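Local coordinates for protein separin (Saccharomyces cerevisiae, PDB 5U1T) that cleaves the cohesin subunit Scc1 as a caspase-like cysteine protease, releasing sister chromatids at the onset of anaphase, and is held inactive by securin before then, at residues L623-S628 with E651-L656; A645-L650 with A687-N692; K679-L684 with M729-K734; V735-I740 with L786-S791. One frame throughout, in Å; residues are numbered along the deposited sequence.

Interaction 1 of 4, residues L623-S628 with E651-L656; sequences LSIELS and EAYLSL
Ile625 reaches over Ala652 into the angle between Tyr653 and Leu656, joining helices 621-633 and 642-655 as an antiparallel pair within the helical domain. The short segments run at 152° to each other, with axes 9.4 Å apart. This close spacing suits the small residues where the helices come nearest: Ser624 CB lies 3.9 Å from Ala652 CB, and the alanine methyl also receives Ile625 CG1 at 3.8 Å. CG1 stands anti to the carbonyl carbon (chi1 -69°), which lays it against the alanine methyl; chi2, at 169°, then carries CD1 on to the tyrosine. The two side chains cross at about a right angle, and Ile625 CD1 comes to 3.6 Å from Tyr653 CE1. The same methyl has Leu656 CD1 as a further apolar neighbour at 4.2 Å. An alanine in place of Ile625 would probably open a gap among Ala652, Tyr653 and Leu656 and leave the tyrosine ring less firmly held on this side.

Beyond this first shell, Met658 touches both Ile625 and Tyr653, and helix 659-672 packs on the tyrosine through Ala662 and Met665. Leu615 of helix 602-617 lies against Ser624. Polar ties connect the same two helices away from the apolar patch: Ser655 OG is hydrogen-bonded to Asp621 OD2, and Ser628 OG probably bonds to Ala645 O.

Interaction 2 of 4, residues A645-L650 with A687-N692; sequences ADNYLL and ASSLIN
Ser689, Asn647 and Leu650 carry this contact, which sets helix 642-655 against the C-terminal part of helix 680-689 and the turn that follows. The serine faces the other helix, and a small residue suits the place because the backbones come close: the CA atoms of Asn647 and Ser689 are 5.6 Å apart. Asn647 sends its amide across the gap. CG stands anti to the backbone N (chi1 165°) and comes to 3.8 Å from Ser689 CB; ND2, beyond it, packs on the same carbon at 3.2 Å. The polar partner of that ND2 is Leu685 O, one helical turn before the serine, so the amide is hydrogen-bonded to the neighbouring helix while its carbon and nitrogen rest on Ser689.

Ser689 OG turns back to its own helix, where it is hydrogen-bonded to His686 O. With its hydroxyl so engaged, OG meets hydrocarbon on the other helix: Leu650 CD2 is 3.8 Å from Ser689 OG. The same methyl is also 3.8 Å from Ser689 O, and it meets Leu690 CD2 at 4.2 Å. A leucine fits here because one branch can cover the serine and touch the leucine beside it, while Ala662 and Met665 of helix 659-672 also pack on Leu650.

In this largely buried setting, the amide nitrogen of Asn647 and the hydroxyl of Ser689 each have a backbone carbonyl of helix 680-689 as partner, which probably lowers the cost of placing them here. The Asn647 bond to Leu685 O probably gives the helix pair a directional tie that apolar contact alone would lack.

Interaction 3 of 4, residues K679-L684 with M729-K734; sequences KIEQAL and MSLYIK
Leu731 pushes its two methyls over the first turn of helix 680-689, CD2 against the aliphatic part of Glu681 and CD1 toward Ile680 and Lys679. The segments belong to a parallel helix pair of the helical domain, crossing at 21° with axes 10.7 Å apart. Residues spaced one turn apart face each other: Glu681 and Leu684 on one helix, Leu731 and Lys734 on the other.

Glu681 crosses Leu731 at about a right angle, its CG 3.6 Å from Leu731 CD2. Its chain is extended beyond CG and carries the carboxylate past the leucine to Lys734, where OE2 forms a salt bridge with NZ at 3.1 Å. The lysine is likewise extended from CG to the ammonium group. Long charged residues suit this partly exposed side of the contact, since their methylenes cover apolar neighbours while the charges meet beyond them.

Leu684, more deeply buried, supplies the hydrocarbon on the inner side. Its CD1 lies 3.7 Å from Lys734 CB, with Leu731 O at 4.0 Å. The side chain also packs on Val735 and Leu738 farther along helix 729-752. An alanine here would probably leave a gap beside Lys734 CB and Val735 and give the stem of the salt-bridging lysine more freedom to shift. Ile680 also touches Glu717, and Lys734 touches Ser784 of helix 782-805. The other branch of Leu684 rests on the backbone, CD2 lying 3.7 Å from Lys734 O.

Interaction 4 of 4, residues V735-I740 with L786-S791; sequences VILLNI and LALLKS
Leu737 faces Leu788 and Ile740 faces Ser791 across two nearly parallel helices, whose short segments cross at 19° with axes 10.5 Å apart. The nearest CA atoms, those of Leu737 and Leu788, are separated by 6.9 Å.

Leu737 is the central side chain and divides its branches between two residues. Its CG stands anti to the carbonyl carbon (chi1 -69°), and from there CD1 goes to Ala787 CB at 3.8 Å. The other branch meets Leu788, CD2 to CD1, at 3.9 Å, the two leucines crossing at about a right angle. A small alanine suits the place opposite Leu737 CD1, where the methyl of one residue is enough to receive the methyl of the other. Leu788 CD1 also has Ile740 CD1 as a neighbour at 4.3 Å, so Leu788 CD1 has an apolar neighbour from each of two successive turns of helix 729-752.

One turn on, Ile740 turns its CG2 branch to Ser791, which lies 3.7 Å from it through OG. The beta-branched isoleucine is well suited to this double task, one branch directed to the serine and the other to Leu788. Nearby, Ser791 O is hydrogen-bonded to Asn744 ND2, a polar tie between the same helices. Helix 756-775 backs the contact: Leu773 touches Leu737, Leu769 touches Ile740, and Leu774 touches Leu788. An apolar side chain of another protein chain in the assembly also packs on Leu788.

Two near-parallel helices, separated in sequence by the helix that packs on both, are the arrangement expected where successive antiparallel helices stack side by side in an alpha-helical array.

Overall arrangement
From the N terminus, interaction 1 closes the short loop from 623 to 656 and pairs helices 621-633 and 642-655. Interaction 2 starts inside that loop and leaves it, crossing interaction 1 and carrying helix 642-655 on to helix 680-689. Interaction 3 in turn crosses interaction 2, joining helix 680-689 to helix 729-752. Interaction 4 follows in series, on the next turns of helix 729-752, and reaches helix 782-805. Shared helices thus link all four in a chain of overlapping closures. Leu738 helps to knit it together, touching Leu684 of interaction 3 and Ala687 and Ile691 of interaction 2, all within the helical domain and away from the probable catalytic cysteine, assigned from related proteases.

Interaction 1 of 4, residues L623-S628 with E651-L656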
loop_
_atom_site.group_PDB
_atom_site.type_symbol
_atom_site.label_atom_id
_atom_site.label_comp_id
_atom_site.label_asym_id
_atom_site.label_seq_id
_atom_site.Cartn_x
_atom_site.Cartn_y
_atom_site.Cartn_z
ATOM N N LEU A 623 16.717 -1.578 -11.195
ATOM C CA LEU A 623 16.167 -0.722 -12.240
ATOM C C LEU A 623 15.657 0.575 -11.635
ATOM O O LEU A 623 15.919 1.650 -12.157
ATOM C CB LEU A 623 15.042 -1.444 -13.003
ATOM C CG LEU A 623 15.554 -2.552 -13.929
ATOM C CD1 LEU A 623 14.420 -3.330 -14.567
ATOM C CD2 LEU A 623 16.473 -1.974 -14.975
ATOM N N SER A 624 14.949 0.473 -10.519
ATOM C CA SER A 624 14.504 1.669 -9.821
ATOM C C SER A 624 15.660 2.640 -9.542
ATOM O O SER A 624 15.541 3.836 -9.809
ATOM C CB SER A 624 13.784 1.296 -8.521
ATOM O OG SER A 624 12.468 0.841 -8.788
ATOM N N ILE A 625 16.780 2.131 -9.031
ATOM C CA ILE A 625 17.915 3.003 -8.703
ATOM C C ILE A 625 18.480 3.632 -9.980
ATOM O O ILE A 625 18.760 4.830 -10.025
ATOM C CB ILE A 625 19.033 2.234 -7.924
ATOM C CG1 ILE A 625 18.524 1.878 -6.529
ATOM C CG2 ILE A 625 20.277 3.063 -7.763
ATOM C CD1 ILE A 625 19.398 0.904 -5.774
ATOM N N GLU A 626 18.618 2.830 -11.025
ATOM C CA GLU A 626 19.253 3.313 -12.231
ATOM C C GLU A 626 18.380 4.361 -12.943
ATOM O O GLU A 626 18.873 5.410 -13.386
ATOM C CB GLU A 626 19.563 2.153 -13.157
ATOM C CG GLU A 626 20.116 2.620 -14.466
ATOM C CD GLU A 626 20.078 1.533 -15.496
ATOM O OE1 GLU A 626 19.813 0.371 -15.082
ATOM O OE2 GLU A 626 20.305 1.846 -16.692
ATOM N N LEU A 627 17.084 4.065 -13.024
ATOM C CA LEU A 627 16.093 4.995 -13.525
ATOM C C LEU A 627 16.123 6.288 -12.735
ATOM O O LEU A 627 16.319 7.359 -13.322
ATOM C CB LEU A 627 14.689 4.383 -13.476
ATOM C CG LEU A 627 13.519 5.269 -13.920
ATOM C CD1 LEU A 627 13.832 6.020 -15.215
ATOM C CD2 LEU A 627 12.297 4.433 -14.106
ATOM N N SER A 628 15.923 6.201 -11.423
ATOM C CA SER A 628 15.876 7.391 -10.566
ATOM C C SER A 628 17.115 8.257 -10.700
ATOM O O SER A 628 17.017 9.483 -10.792
ATOM C CB SER A 628 15.708 6.999 -9.099
ATOM O OG SER A 628 14.340 6.841 -8.784
ATOM N N GLU A 651 13.232 4.516 -1.268
ATOM C CA GLU A 651 12.548 3.260 -1.033
ATOM C C GLU A 651 13.309 2.094 -1.662
ATOM O O GLU A 651 13.278 0.990 -1.137
ATOM C CB GLU A 651 11.117 3.328 -1.564
ATOM C CG GLU A 651 10.286 4.464 -0.961
ATOM C CD GLU A 651 9.687 4.120 0.410
ATOM O OE1 GLU A 651 8.495 3.725 0.440
ATOM O OE2 GLU A 651 10.395 4.242 1.455
ATOM N N ALA A 652 14.016 2.336 -2.758
ATOM C CA ALA A 652 14.777 1.278 -3.420
ATOM C C ALA A 652 16.043 0.922 -2.636
ATOM O O ALA A 652 16.369 -0.251 -2.490
ATOM C CB ALA A 652 15.131 1.683 -4.842
ATOM N N TYR A 653 16.759 1.930 -2.143
ATOM C CA TYR A 653 17.884 1.690 -1.246
ATOM C C TYR A 653 17.453 0.845 -0.043
ATOM O O TYR A 653 18.090 -0.160 0.290
ATOM C CB TYR A 653 18.484 3.012 -0.773
ATOM C CG TYR A 653 19.365 3.669 -1.802
ATOM C CD1 TYR A 653 20.039 2.907 -2.745
ATOM C CD2 TYR A 653 19.523 5.051 -1.834
ATOM C CE1 TYR A 653 20.848 3.501 -3.697
ATOM C CE2 TYR A 653 20.335 5.659 -2.789
ATOM C CZ TYR A 653 20.996 4.880 -3.716
ATOM O OH TYR A 653 21.798 5.471 -4.665
ATOM N N LEU A 654 16.358 1.254 0.590
ATOM C CA LEU A 654 15.801 0.536 1.723
ATOM C C LEU A 654 15.417 -0.896 1.352
ATOM O O LEU A 654 15.764 -1.828 2.070
ATOM C CB LEU A 654 14.595 1.278 2.283
ATOM C CG LEU A 654 14.859 2.655 2.895
ATOM C CD1 LEU A 654 13.544 3.356 3.137
ATOM C CD2 LEU A 654 15.629 2.575 4.181
ATOM N N SER A 655 14.724 -1.096 0.239
ATOM C CA SER A 655 14.356 -2.456 -0.131
ATOM C C SER A 655 15.600 -3.336 -0.337
ATOM O O SER A 655 15.561 -4.549 -0.119
ATOM C CB SER A 655 13.487 -2.453 -1.380
ATOM O OG SER A 655 12.960 -3.737 -1.662
ATOM N N LEU A 656 16.714 -2.731 -0.728
ATOM C CA LEU A 656 17.930 -3.512 -0.921
ATOM C C LEU A 656 18.840 -3.474 0.322
ATOM O O LEU A 656 20.016 -3.873 0.269
ATOM C CB LEU A 656 18.675 -3.034 -2.165
ATOM C CG LEU A 656 17.978 -3.541 -3.420
ATOM C CD1 LEU A 656 18.714 -3.138 -4.682
ATOM C CD2 LEU A 656 17.764 -5.039 -3.380
#

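Interaction 2 of 4, residues A645-L650 with A687-N692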
loop_
_atom_site.group_PDB
_atom_site.type_symbol
_atom_site.label_atom_id
_atom_site.label_comp_id
_atom_site.label_asym_id
_atom_site.label_seq_id
_atom_site.Cartn_x
_atom_site.Cartn_y
_atom_site.Cartn_z
ATOM N N ALA A 645 11.697 10.909 -8.230
ATOM C CA ALA A 645 12.900 10.120 -8.342
ATOM C C ALA A 645 13.536 10.025 -6.956
ATOM O O ALA A 645 13.992 8.965 -6.568
ATOM C CB ALA A 645 13.846 10.714 -9.351
ATOM N N ASP A 646 13.522 11.119 -6.196
ATOM C CA ASP A 646 14.161 11.145 -4.883
ATOM C C ASP A 646 13.458 10.215 -3.889
ATOM O O ASP A 646 14.116 9.393 -3.257
ATOM C CB ASP A 646 14.222 12.577 -4.330
ATOM C CG ASP A 646 15.451 13.344 -4.829
ATOM O OD1 ASP A 646 16.360 12.687 -5.378
ATOM O OD2 ASP A 646 15.526 14.591 -4.683
ATOM N N ASN A 647 12.136 10.328 -3.767
ATOM C CA ASN A 647 11.360 9.414 -2.933
ATOM C C ASN A 647 11.563 7.953 -3.321
ATOM O O ASN A 647 11.704 7.085 -2.451
ATOM C CB ASN A 647 9.862 9.755 -3.001
ATOM C CG ASN A 647 8.944 8.620 -2.443
ATOM O OD1 ASN A 647 8.830 7.537 -3.036
ATOM N ND2 ASN A 647 8.255 8.900 -1.334
ATOM N N TYR A 648 11.554 7.661 -4.616
ATOM C CA TYR A 648 11.563 6.264 -5.044
ATOM C C TYR A 648 12.977 5.678 -4.996
ATOM O O TYR A 648 13.143 4.460 -4.884
ATOM C CB TYR A 648 10.952 6.115 -6.442
ATOM C CG TYR A 648 9.446 5.966 -6.423
ATOM C CD1 TYR A 648 8.852 4.838 -5.866
ATOM C CD2 TYR A 648 8.612 6.952 -6.954
ATOM C CE1 TYR A 648 7.487 4.685 -5.837
ATOM C CE2 TYR A 648 7.229 6.807 -6.930
ATOM C CZ TYR A 648 6.674 5.672 -6.372
ATOM O OH TYR A 648 5.307 5.494 -6.337
ATOM N N LEU A 649 13.985 6.540 -5.063
ATOM C CA LEU A 649 15.360 6.099 -4.898
ATOM C C LEU A 649 15.581 5.646 -3.441
ATOM O O LEU A 649 16.265 4.652 -3.166
ATOM C CB LEU A 649 16.323 7.220 -5.282
ATOM C CG LEU A 649 17.829 6.986 -5.206
ATOM C CD1 LEU A 649 18.259 5.756 -5.999
ATOM C CD2 LEU A 649 18.531 8.225 -5.712
ATOM N N LEU A 650 14.973 6.395 -2.524
ATOM C CA LEU A 650 15.046 6.130 -1.097
ATOM C C LEU A 650 14.439 4.762 -0.770
ATOM O O LEU A 650 15.065 3.946 -0.095
ATOM C CB LEU A 650 14.337 7.247 -0.313
ATOM C CG LEU A 650 14.401 7.173 1.213
ATOM C CD1 LEU A 650 15.791 6.721 1.647
ATOM C CD2 LEU A 650 14.023 8.504 1.873
ATOM N N ALA A 687 6.861 12.700 3.070
ATOM C CA ALA A 687 6.563 12.047 4.341
ATOM C C ALA A 687 6.495 10.530 4.185
ATOM O O ALA A 687 6.974 9.785 5.030
ATOM C CB ALA A 687 5.255 12.583 4.929
ATOM N N SER A 688 5.901 10.077 3.093
ATOM C CA SER A 688 5.741 8.654 2.888
ATOM C C SER A 688 7.095 7.938 2.866
ATOM O O SER A 688 7.220 6.824 3.362
ATOM C CB SER A 688 4.975 8.393 1.593
ATOM O OG SER A 688 4.366 7.117 1.609
ATOM N N SER A 689 8.108 8.588 2.311
ATOM C CA SER A 689 9.404 7.950 2.143
ATOM C C SER A 689 10.163 7.827 3.459
ATOM O O SER A 689 11.040 6.973 3.601
ATOM C CB SER A 689 10.256 8.725 1.140
ATOM O OG SER A 689 10.551 10.014 1.634
ATOM N N LEU A 690 9.832 8.690 4.409
ATOM C CA LEU A 690 10.554 8.738 5.665
ATOM C C LEU A 690 10.014 7.772 6.705
ATOM O O LEU A 690 10.402 7.827 7.851
ATOM C CB LEU A 690 10.517 10.149 6.229
ATOM C CG LEU A 690 11.342 11.154 5.434
ATOM C CD1 LEU A 690 11.304 12.533 6.073
ATOM C CD2 LEU A 690 12.780 10.653 5.292
ATOM N N ILE A 691 9.132 6.874 6.309
ATOM C CA ILE A 691 8.423 6.096 7.302
ATOM C C ILE A 691 9.194 4.840 7.749
ATOM O O ILE A 691 9.217 4.538 8.935
ATOM C CB ILE A 691 7.020 5.736 6.778
ATOM C CG1 ILE A 691 6.140 6.991 6.793
ATOM C CG2 ILE A 691 6.376 4.639 7.612
ATOM C CD1 ILE A 691 4.754 6.784 6.229
ATOM N N ASN A 692 9.846 4.150 6.815
ATOM C CA ASN A 692 10.645 2.932 7.057
ATOM C C ASN A 692 11.434 2.809 8.390
ATOM O O ASN A 692 12.136 3.739 8.774
ATOM C CB ASN A 692 11.627 2.795 5.901
ATOM C CG ASN A 692 12.114 1.386 5.710
ATOM O OD1 ASN A 692 12.760 0.819 6.583
ATOM N ND2 ASN A 692 11.828 0.817 4.549
#

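Interaction 3 of 4, residues K679-L684 with M729-K734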
loop_
_atom_site.group_PDB
_atom_site.type_symbol
_atom_site.label_atom_id
_atom_site.label_comp_id
_atom_site.label_asym_id
_atom_site.label_seq_id
_atom_site.Cartn_x
_atom_site.Cartn_y
_atom_site.Cartn_z
ATOM N N LYS A 679 3.255 21.825 -1.616
ATOM C CA LYS A 679 1.869 21.454 -1.863
ATOM C C LYS A 679 1.642 20.068 -1.294
ATOM O O LYS A 679 2.600 19.320 -1.080
ATOM C CB LYS A 679 1.519 21.485 -3.353
ATOM C CG LYS A 679 0.018 21.618 -3.616
ATOM C CD LYS A 679 -0.338 21.268 -5.062
ATOM C CE LYS A 679 -0.137 19.768 -5.328
ATOM N NZ LYS A 679 -0.905 18.950 -4.346
ATOM N N ILE A 680 0.375 19.731 -1.066
ATOM C CA ILE A 680 0.013 18.536 -0.307
ATOM C C ILE A 680 0.521 17.270 -0.979
ATOM O O ILE A 680 0.805 16.280 -0.304
ATOM C CB ILE A 680 -1.520 18.420 -0.104
ATOM C CG1 ILE A 680 -2.116 19.782 0.244
ATOM C CG2 ILE A 680 -1.840 17.440 1.015
ATOM C CD1 ILE A 680 -1.441 20.455 1.421
ATOM N N GLU A 681 0.654 17.303 -2.302
ATOM C CA GLU A 681 1.134 16.127 -3.014
ATOM C C GLU A 681 2.625 15.885 -2.770
ATOM O O GLU A 681 3.051 14.749 -2.566
ATOM C CB GLU A 681 0.858 16.235 -4.513
ATOM C CG GLU A 681 0.239 14.960 -5.056
ATOM C CD GLU A 681 0.415 14.768 -6.565
ATOM O OE1 GLU A 681 0.476 15.781 -7.328
ATOM O OE2 GLU A 681 0.477 13.577 -6.982
ATOM N N GLN A 682 3.420 16.948 -2.780
ATOM C CA GLN A 682 4.839 16.792 -2.549
ATOM C C GLN A 682 5.127 16.448 -1.090
ATOM O O GLN A 682 6.071 15.726 -0.793
ATOM C CB GLN A 682 5.584 18.055 -2.964
ATOM C CG GLN A 682 6.035 18.017 -4.413
ATOM C CD GLN A 682 4.864 17.967 -5.407
ATOM O OE1 GLN A 682 3.934 18.796 -5.351
ATOM N NE2 GLN A 682 4.906 16.989 -6.327
ATOM N N ALA A 683 4.304 16.964 -0.185
ATOM C CA ALA A 683 4.475 16.716 1.241
ATOM C C ALA A 683 4.123 15.276 1.571
ATOM O O ALA A 683 4.768 14.639 2.403
ATOM C CB ALA A 683 3.625 17.668 2.050
ATOM N N LEU A 684 3.085 14.766 0.916
ATOM C CA LEU A 684 2.723 13.372 1.062
ATOM C C LEU A 684 3.881 12.520 0.578
ATOM O O LEU A 684 4.238 11.511 1.196
ATOM C CB LEU A 684 1.446 13.053 0.288
ATOM C CG LEU A 684 0.109 13.304 0.998
ATOM C CD1 LEU A 684 -1.046 13.267 -0.002
ATOM C CD2 LEU A 684 -0.130 12.300 2.118
ATOM N N MET A 729 -10.688 13.927 -3.911
ATOM C CA MET A 729 -10.751 12.551 -3.426
ATOM C C MET A 729 -9.432 11.793 -3.635
ATOM O O MET A 729 -9.014 11.018 -2.771
ATOM C CB MET A 729 -11.907 11.811 -4.111
ATOM C CG MET A 729 -12.146 10.366 -3.661
ATOM S SD MET A 729 -12.819 10.184 -1.982
ATOM C CE MET A 729 -14.069 11.470 -1.986
ATOM N N SER A 730 -8.765 12.042 -4.759
ATOM C CA SER A 730 -7.503 11.367 -5.082
ATOM C C SER A 730 -6.366 11.634 -4.077
ATOM O O SER A 730 -5.548 10.742 -3.816
ATOM C CB SER A 730 -7.023 11.776 -6.461
ATOM O OG SER A 730 -6.412 13.050 -6.381
ATOM N N LEU A 731 -6.309 12.860 -3.555
ATOM C CA LEU A 731 -5.357 13.236 -2.521
ATOM C C LEU A 731 -5.818 12.774 -1.154
ATOM O O LEU A 731 -5.006 12.469 -0.276
ATOM C CB LEU A 731 -5.159 14.752 -2.473
ATOM C CG LEU A 731 -4.454 15.470 -3.615
ATOM C CD1 LEU A 731 -4.202 16.907 -3.191
ATOM C CD2 LEU A 731 -3.165 14.753 -3.967
ATOM N N TYR A 732 -7.128 12.765 -0.957
ATOM C CA TYR A 732 -7.664 12.344 0.325
ATOM C C TYR A 732 -7.364 10.864 0.521
ATOM O O TYR A 732 -6.978 10.462 1.607
ATOM C CB TYR A 732 -9.162 12.624 0.420
ATOM C CG TYR A 732 -9.808 12.079 1.672
ATOM C CD1 TYR A 732 -9.186 12.197 2.913
ATOM C CD2 TYR A 732 -11.048 11.449 1.616
ATOM C CE1 TYR A 732 -9.780 11.692 4.066
ATOM C CE2 TYR A 732 -11.650 10.949 2.756
ATOM C CZ TYR A 732 -11.014 11.069 3.977
ATOM O OH TYR A 732 -11.617 10.560 5.104
ATOM N N ILE A 733 -7.519 10.071 -0.541
ATOM C CA ILE A 733 -7.150 8.664 -0.520
ATOM C C ILE A 733 -5.668 8.519 -0.157
ATOM O O ILE A 733 -5.284 7.644 0.640
ATOM C CB ILE A 733 -7.425 7.989 -1.876
ATOM C CG1 ILE A 733 -8.922 7.949 -2.173
ATOM C CG2 ILE A 733 -6.862 6.579 -1.908
ATOM C CD1 ILE A 733 -9.692 7.025 -1.294
ATOM N N LYS A 734 -4.842 9.401 -0.718
ATOM C CA LYS A 734 -3.402 9.356 -0.493
ATOM C C LYS A 734 -3.037 9.715 0.950
ATOM O O LYS A 734 -2.084 9.165 1.498
ATOM C CB LYS A 734 -2.682 10.279 -1.480
ATOM C CG LYS A 734 -2.437 9.639 -2.849
ATOM C CD LYS A 734 -1.972 10.663 -3.881
ATOM C CE LYS A 734 -1.622 9.999 -5.214
ATOM N NZ LYS A 734 -0.795 10.887 -6.112
#

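Interaction 4 of 4, residues V735-I740 with L786-S791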
loop_
_atom_site.group_PDB
_atom_site.type_symbol
_atom_site.label_atom_id
_atom_site.label_comp_id
_atom_site.label_asym_id
_atom_site.label_seq_id
_atom_site.Cartn_x
_atom_site.Cartn_y
_atom_site.Cartn_z
ATOM N N VAL A 735 -3.796 10.627 1.558
ATOM C CA VAL A 735 -3.632 10.967 2.975
ATOM C C VAL A 735 -3.911 9.748 3.875
ATOM O O VAL A 735 -3.127 9.426 4.770
ATOM C CB VAL A 735 -4.559 12.161 3.379
ATOM C CG1 VAL A 735 -4.783 12.217 4.873
ATOM C CG2 VAL A 735 -3.983 13.483 2.886
ATOM N N ILE A 736 -5.024 9.070 3.628
ATOM C CA ILE A 736 -5.386 7.909 4.415
ATOM C C ILE A 736 -4.311 6.850 4.268
ATOM O O ILE A 736 -3.904 6.241 5.246
ATOM C CB ILE A 736 -6.751 7.332 4.001
ATOM C CG1 ILE A 736 -7.850 8.381 4.168
ATOM C CG2 ILE A 736 -7.097 6.135 4.848
ATOM C CD1 ILE A 736 -9.239 7.870 3.792
ATOM N N LEU A 737 -3.836 6.647 3.043
ATOM C CA LEU A 737 -2.753 5.696 2.799
ATOM C C LEU A 737 -1.482 6.059 3.570
ATOM O O LEU A 737 -0.768 5.172 4.026
ATOM C CB LEU A 737 -2.436 5.600 1.308
ATOM C CG LEU A 737 -3.493 4.948 0.422
ATOM C CD1 LEU A 737 -3.123 5.125 -1.043
ATOM C CD2 LEU A 737 -3.679 3.481 0.755
ATOM N N LEU A 738 -1.199 7.354 3.710
ATOM C CA LEU A 738 -0.033 7.792 4.472
ATOM C C LEU A 738 -0.155 7.334 5.918
ATOM O O LEU A 738 0.791 6.802 6.507
ATOM C CB LEU A 738 0.129 9.315 4.424
ATOM C CG LEU A 738 1.267 9.855 5.290
ATOM C CD1 LEU A 738 2.602 9.599 4.631
ATOM C CD2 LEU A 738 1.082 11.320 5.612
ATOM N N ASN A 739 -1.337 7.555 6.484
ATOM C CA ASN A 739 -1.578 7.251 7.881
ATOM C C ASN A 739 -1.646 5.750 8.103
ATOM O O ASN A 739 -1.324 5.269 9.172
ATOM C CB ASN A 739 -2.854 7.938 8.365
ATOM C CG ASN A 739 -2.661 9.439 8.603
ATOM O OD1 ASN A 739 -2.711 10.237 7.666
ATOM N ND2 ASN A 739 -2.460 9.826 9.856
ATOM N N ILE A 740 -2.052 5.013 7.080
ATOM C CA ILE A 740 -2.041 3.566 7.142
ATOM C C ILE A 740 -0.597 3.087 7.256
ATOM O O ILE A 740 -0.258 2.252 8.101
ATOM C CB ILE A 740 -2.719 2.949 5.910
ATOM C CG1 ILE A 740 -4.242 3.128 6.017
ATOM C CG2 ILE A 740 -2.320 1.487 5.749
ATOM C CD1 ILE A 740 -5.050 2.630 4.817
ATOM N N LEU A 786 -2.267 -0.166 -5.682
ATOM C CA LEU A 786 -1.057 -0.910 -5.423
ATOM C C LEU A 786 -0.535 -0.544 -4.049
ATOM O O LEU A 786 -0.043 -1.401 -3.330
ATOM C CB LEU A 786 0.003 -0.632 -6.498
ATOM C CG LEU A 786 -0.351 -0.973 -7.944
ATOM C CD1 LEU A 786 0.752 -0.523 -8.890
ATOM C CD2 LEU A 786 -0.669 -2.453 -8.128
ATOM N N ALA A 787 -0.643 0.731 -3.689
ATOM C CA ALA A 787 -0.195 1.198 -2.379
ATOM C C ALA A 787 -0.908 0.416 -1.287
ATOM O O ALA A 787 -0.285 -0.089 -0.359
ATOM C CB ALA A 787 -0.460 2.677 -2.213
ATOM N N LEU A 788 -2.225 0.319 -1.442
ATOM C CA LEU A 788 -3.120 -0.335 -0.510
ATOM C C LEU A 788 -2.914 -1.847 -0.476
ATOM O O LEU A 788 -3.149 -2.483 0.542
ATOM C CB LEU A 788 -4.559 -0.012 -0.888
ATOM C CG LEU A 788 -5.620 -0.555 0.047
ATOM C CD1 LEU A 788 -5.358 -0.016 1.436
ATOM C CD2 LEU A 788 -6.970 -0.111 -0.462
ATOM N N LEU A 789 -2.497 -2.423 -1.600
ATOM C CA LEU A 789 -2.182 -3.836 -1.654
ATOM C C LEU A 789 -0.953 -4.123 -0.806
ATOM O O LEU A 789 -0.949 -5.035 0.013
ATOM C CB LEU A 789 -1.960 -4.275 -3.094
ATOM C CG LEU A 789 -3.256 -4.601 -3.829
ATOM C CD1 LEU A 789 -2.980 -4.973 -5.278
ATOM C CD2 LEU A 789 -3.998 -5.728 -3.112
ATOM N N LYS A 790 0.085 -3.322 -1.003
ATOM C CA LYS A 790 1.324 -3.465 -0.261
ATOM C C LYS A 790 1.038 -3.286 1.232
ATOM O O LYS A 790 1.505 -4.054 2.066
ATOM C CB LYS A 790 2.371 -2.458 -0.759
ATOM C CG LYS A 790 3.229 -2.967 -1.920
ATOM C CD LYS A 790 4.080 -4.222 -1.502
ATOM C CE LYS A 790 5.088 -4.704 -2.605
ATOM N NZ LYS A 790 5.864 -5.949 -2.204
ATOM N N SER A 791 0.228 -2.290 1.559
ATOM C CA SER A 791 -0.073 -1.975 2.946
ATOM C C SER A 791 -0.944 -3.008 3.646
ATOM O O SER A 791 -0.769 -3.271 4.837
ATOM C CB SER A 791 -0.747 -0.612 3.033
ATOM O OG SER A 791 0.213 0.388 3.289
#